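Local coordinates for protein sensor histidine kinase (Rhodopseudomonas palustris, PDB 3VA9) that probably transfers phosphate from ATP to a histidine in two-component signalling, this piece being its four-helix-bundle sensor domain, at residues A20-I24 / L132-Q137. Residues are numbered along the deposited sequence; the frame is centred on the assembly and turned at random.
Sequences ALLAI and LTRAEQ
Ala20 puts its methyl CB against the carboxylate of Glu136, 3.7 Å from OE1. This is a van der Waals contact. The glutamate chain is bent at chi2 (-70°), and its carboxylate lies beside the alanine methyl. Its other oxygen, OE2, accepts a hydrogen bond from Gln77 NE2, so a buried carboxylate has a polar partner on a third helix.

Leu21 is the residue level with Thr133, their CA atoms lying 6.3 Å apart. It reaches across with one branch above all. Leu21 CD2 sits 3.7 Å from Glu136 CB, and the two side chains run past each other in opposite directions. Leu21 CD2 also lies 4.0 Å from Thr133 CG2. The second branch, Leu21 CD1, makes a looser contact with CG of the exposed Gln137.

One turn further on, Ile24 uses both arms. With Ile24 CG1 anti to the carbonyl carbon (chi1 -71°) and the chain extended beyond it, CD1 comes to 3.8 Å from Leu132 CB. On the other arm, Ile24 CG2 touches Thr133 OG1 at 3.3 Å, a van der Waals contact. That hydroxyl is satisfied within its own helix, by a hydrogen bond to the backbone oxygen of Leu129 one turn back.

No hydrogen bond joins the two segments. They meet through van der Waals packing, in which methyls also lie against the oxygens of Thr133 and Glu136. They run nearly antiparallel, at 171°, and their local axes are 10.0 Å apart. The contact thus pairs the beginning of helix 18-44 with the later part of helix 121-142 in the four-helix bundle of this CHASE3 sensor domain. Helix 47-70 packs on Ala20 through Val70 and on Ala23 through Leu67, while helix 75-101 meets Leu132 through His80 and Leu84.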
loop_
_atom_site.group_PDB
_atom_site.type_symbol
_atom_site.label_atom_id
_atom_site.label_comp_id
_atom_site.label_asym_id
_atom_site.label_seq_id
_atom_site.Cartn_x
_atom_site.Cartn_y
_atom_site.Cartn_z
ATOM N N ALA A 20 14.268 0.828 -9.892
ATOM C CA ALA A 20 13.608 0.071 -8.832
ATOM C C ALA A 20 13.258 0.945 -7.628
ATOM O O ALA A 20 12.217 0.752 -6.996
ATOM C CB ALA A 20 14.469 -1.115 -8.401
ATOM N N LEU A 21 14.128 1.902 -7.316
ATOM C CA LEU A 21 13.901 2.804 -6.188
ATOM C C LEU A 21 12.738 3.759 -6.453
ATOM O O LEU A 21 11.983 4.090 -5.543
ATOM C CB LEU A 21 15.172 3.589 -5.852
ATOM C CG LEU A 21 16.381 2.781 -5.367
ATOM C CD1 LEU A 21 17.579 3.696 -5.133
ATOM C CD2 LEU A 21 16.043 1.988 -4.105
ATOM N N LEU A 22 12.605 4.203 -7.700
ATOM C CA LEU A 22 11.463 5.009 -8.108
ATOM C C LEU A 22 10.194 4.214 -7.870
ATOM O O LEU A 22 9.243 4.700 -7.252
ATOM C CB LEU A 22 11.561 5.368 -9.591
ATOM C CG LEU A 22 12.619 6.396 -9.992
ATOM C CD1 LEU A 22 12.677 6.544 -11.513
ATOM C CD2 LEU A 22 12.337 7.732 -9.319
ATOM N N ALA A 23 10.195 2.978 -8.363
ATOM C CA ALA A 23 9.041 2.092 -8.258
ATOM C C ALA A 23 8.635 1.839 -6.804
ATOM O O ALA A 23 7.455 1.733 -6.496
ATOM C CB ALA A 23 9.319 0.774 -8.976
ATOM N N ILE A 24 9.625 1.742 -5.919
ATOM C CA ILE A 24 9.381 1.492 -4.500
ATOM C C ILE A 24 8.729 2.697 -3.827
ATOM O O ILE A 24 7.857 2.551 -2.972
ATOM C CB ILE A 24 10.694 1.145 -3.770
ATOM C CG1 ILE A 24 11.178 -0.245 -4.186
ATOM C CG2 ILE A 24 10.510 1.210 -2.264
ATOM C CD1 ILE A 24 12.541 -0.589 -3.649
ATOM N N LEU A 132 13.352 -3.378 1.135
ATOM C CA LEU A 132 13.548 -3.374 -0.310
ATOM C C LEU A 132 14.491 -2.251 -0.762
ATOM O O LEU A 132 15.399 -2.474 -1.571
ATOM C CB LEU A 132 12.205 -3.255 -1.030
ATOM C CG LEU A 132 11.380 -4.538 -1.149
ATOM C CD1 LEU A 132 9.952 -4.234 -1.570
ATOM C CD2 LEU A 132 12.036 -5.513 -2.122
ATOM N N THR A 133 14.266 -1.048 -0.232
ATOM C CA THR A 133 15.069 0.124 -0.573
ATOM C C THR A 133 16.535 -0.055 -0.178
ATOM O O THR A 133 17.436 0.122 -1.002
ATOM C CB THR A 133 14.519 1.396 0.096
ATOM O OG1 THR A 133 13.195 1.657 -0.386
ATOM C CG2 THR A 133 15.405 2.589 -0.221
ATOM N N ARG A 134 16.768 -0.400 1.084
ATOM C CA ARG A 134 18.119 -0.667 1.564
ATOM C C ARG A 134 18.800 -1.763 0.747
ATOM O O ARG A 134 19.976 -1.649 0.408
ATOM C CB ARG A 134 18.115 -1.020 3.056
ATOM C CG ARG A 134 17.989 0.194 3.969
ATOM C CD ARG A 134 18.081 -0.178 5.443
ATOM N NE ARG A 134 16.781 -0.529 6.010
ATOM C CZ ARG A 134 16.354 -1.774 6.191
ATOM N NH1 ARG A 134 17.129 -2.798 5.856
ATOM N NH2 ARG A 134 15.154 -1.998 6.712
ATOM N N ALA A 135 18.054 -2.814 0.421
ATOM C CA ALA A 135 18.592 -3.920 -0.364
ATOM C C ALA A 135 19.034 -3.475 -1.758
ATOM O O ALA A 135 20.077 -3.904 -2.245
ATOM C CB ALA A 135 17.581 -5.053 -0.460
ATOM N N GLU A 136 18.244 -2.620 -2.401
ATOM C CA GLU A 136 18.601 -2.106 -3.719
ATOM C C GLU A 136 19.787 -1.154 -3.633
ATOM O O GLU A 136 20.640 -1.129 -4.523
ATOM C CB GLU A 136 17.412 -1.402 -4.373
ATOM C CG GLU A 136 16.392 -2.341 -4.987
ATOM C CD GLU A 136 16.914 -3.043 -6.223
ATOM O OE1 GLU A 136 17.633 -2.398 -7.014
ATOM O OE2 GLU A 136 16.603 -4.239 -6.407
ATOM N N GLN A 137 19.835 -0.367 -2.562
ATOM C CA GLN A 137 20.958 0.537 -2.331
ATOM C C GLN A 137 22.236 -0.258 -2.070
ATOM O O GLN A 137 23.255 -0.040 -2.718
ATOM C CB GLN A 137 20.661 1.499 -1.173
ATOM C CG GLN A 137 19.657 2.595 -1.522
ATOM C CD GLN A 137 19.211 3.400 -0.316
ATOM O OE1 GLN A 137 18.993 2.854 0.767
ATOM N NE2 GLN A 137 19.062 4.703 -0.501
#